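Local atomic coordinates of uncharacterized protein (Bacteroides uniformis, PDB entry 4K61), a protein that is of unknown function but belongs to the PepSY-like, putative beta-lactamase-inhibitor-like family and folds around an antiparallel beta sheet. Residues 84-89 with 96-101. Numbering follows the deposited sequence. Where two conformers were deposited one is given.
Sequences QNVTWV and SIVAVE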
# COMPACT_ATOMS: atom_id res chain seq x y z
N GLN A 84 3.98 11.00 -6.16
CA GLN A 84 3.76 11.40 -4.78
C GLN A 84 3.73 10.26 -3.80
O GLN A 84 3.90 10.47 -2.60
CB GLN A 84 2.45 12.18 -4.65
CG GLN A 84 2.53 13.53 -5.33
CD GLN A 84 1.19 14.26 -5.35
OE1 GLN A 84 0.14 13.67 -5.10
NE2 GLN A 84 1.24 15.53 -5.69
N ASN A 85 3.52 9.04 -4.28
CA ASN A 85 3.59 7.86 -3.42
C ASN A 85 3.87 6.63 -4.26
O ASN A 85 3.44 6.55 -5.42
CB ASN A 85 2.32 7.68 -2.60
CG ASN A 85 2.41 6.51 -1.59
OD1 ASN A 85 2.79 6.67 -0.43
ND2 ASN A 85 2.05 5.32 -2.05
N VAL A 86 4.67 5.73 -3.70
CA VAL A 86 4.97 4.43 -4.32
C VAL A 86 4.87 3.37 -3.21
O VAL A 86 5.54 3.48 -2.19
CB VAL A 86 6.36 4.38 -4.95
CG1 VAL A 86 6.60 3.04 -5.60
CG2 VAL A 86 6.48 5.50 -5.99
N THR A 87 3.99 2.39 -3.43
CA THR A 87 3.67 1.39 -2.43
C THR A 87 3.76 0.01 -3.06
O THR A 87 3.22 -0.24 -4.15
CB THR A 87 2.27 1.64 -1.86
OG1 THR A 87 2.23 2.96 -1.32
CG2 THR A 87 1.92 0.67 -0.76
N TRP A 88 4.46 -0.89 -2.37
CA TRP A 88 4.47 -2.31 -2.68
C TRP A 88 3.40 -3.03 -1.90
O TRP A 88 3.43 -3.06 -0.67
CB TRP A 88 5.86 -2.88 -2.35
CG TRP A 88 6.12 -4.31 -2.61
CD1 TRP A 88 6.62 -5.22 -1.72
CD2 TRP A 88 6.01 -4.99 -3.86
NE1 TRP A 88 6.81 -6.43 -2.33
CE2 TRP A 88 6.44 -6.33 -3.65
CE3 TRP A 88 5.59 -4.60 -5.14
CZ2 TRP A 88 6.47 -7.27 -4.66
CZ3 TRP A 88 5.60 -5.57 -6.16
CH2 TRP A 88 6.06 -6.87 -5.90
N VAL A 89 2.42 -3.54 -2.61
CA VAL A 89 1.24 -4.14 -2.01
C VAL A 89 1.31 -5.66 -2.18
O VAL A 89 1.36 -6.19 -3.31
CB VAL A 89 -0.04 -3.62 -2.69
CG1 VAL A 89 -1.26 -4.16 -1.97
CG2 VAL A 89 -0.07 -2.11 -2.75
N SER A 96 1.33 -9.64 -6.17
CA SER A 96 1.67 -8.32 -5.64
C SER A 96 1.40 -7.21 -6.68
O SER A 96 1.31 -7.44 -7.89
CB SER A 96 3.13 -8.27 -5.22
OG SER A 96 3.34 -9.19 -4.16
N ILE A 97 1.30 -6.00 -6.18
CA ILE A 97 0.98 -4.81 -6.98
C ILE A 97 1.92 -3.69 -6.60
O ILE A 97 2.17 -3.48 -5.40
CB ILE A 97 -0.48 -4.37 -6.74
CG1 ILE A 97 -1.44 -5.41 -7.30
CG2 ILE A 97 -0.75 -2.99 -7.34
CD1 ILE A 97 -2.88 -5.15 -6.86
N VAL A 98 2.42 -2.93 -7.59
CA VAL A 98 3.05 -1.64 -7.32
C VAL A 98 1.99 -0.54 -7.53
O VAL A 98 1.48 -0.38 -8.64
CB VAL A 98 4.25 -1.32 -8.23
CG1 VAL A 98 4.93 -0.03 -7.80
CG2 VAL A 98 5.26 -2.45 -8.20
N ALA A 99 1.67 0.19 -6.47
CA ALA A 99 0.68 1.25 -6.55
C ALA A 99 1.43 2.58 -6.62
O ALA A 99 2.24 2.93 -5.72
CB ALA A 99 -0.26 1.22 -5.38
N VAL A 100 1.20 3.32 -7.70
CA VAL A 100 1.88 4.61 -7.89
C VAL A 100 0.83 5.72 -7.88
O VAL A 100 -0.17 5.64 -8.58
CB VAL A 100 2.62 4.66 -9.22
CG1 VAL A 100 3.24 6.03 -9.39
CG2 VAL A 100 3.65 3.55 -9.29
N GLU A 101 1.06 6.76 -7.06
CA GLU A 101 0.19 7.93 -7.07
C GLU A 101 0.92 9.11 -7.67
O GLU A 101 2.05 9.40 -7.27
CB GLU A 101 -0.33 8.29 -5.68
CG GLU A 101 -1.41 9.35 -5.78
CD GLU A 101 -2.32 9.45 -4.55
OE1 GLU A 101 -2.46 8.44 -3.82
OE2 GLU A 101 -2.94 10.53 -4.37
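V89 and I97 hold each other by two backbone hydrogen bonds, V89 N to I97 O at 2.8 Å and I97 N to V89 O, and T87 with A99 repeats this paired pattern. At the far end the rhythm breaks. E101 N still bonds N85 O, but E101 O takes Q84 N at 2.7 Å, a nearly straight bond, and receives N85 N only weakly at 3.4 Å. Q84 and N85 thus both face E101, a classic beta bulge in strand 82-90. In the non-hydrogen-bonded pairs between, V86 CA and V98 CA direct C-H groups at A99 O and T87 O.

On the face carrying V86, W88, V98 and V100, the W88 ring makes the aromatic contacts. Its CG stands anti to the backbone N (chi1 -179°), and the six-membered ring reaches across to the start of the partner strand. S96, just before that strand, lays CB over one ring face, displaced toward the rim, 3.7 Å from the ring centroid in a CH-pi contact, while V98 CG2 meets the edge at CZ3, also 3.7 Å away. V98 CG1 lies beside V86 CG1 on this same sheet face. On the other face V89 packs its CB against I97 CB and its CG2 against A99 CB, and the CB atoms of N85 and E101 meet at 4.1 Å.

The two strands form a hairpin in the middle of the antiparallel sheet, with strand 52-58 flanking 82-90 and strand 110-115 flanking 97-103. W59 stacks on the W88 ring, and on the sheet face that carries V89 and I97, F139 of the C-terminal helix 136-139 touches both.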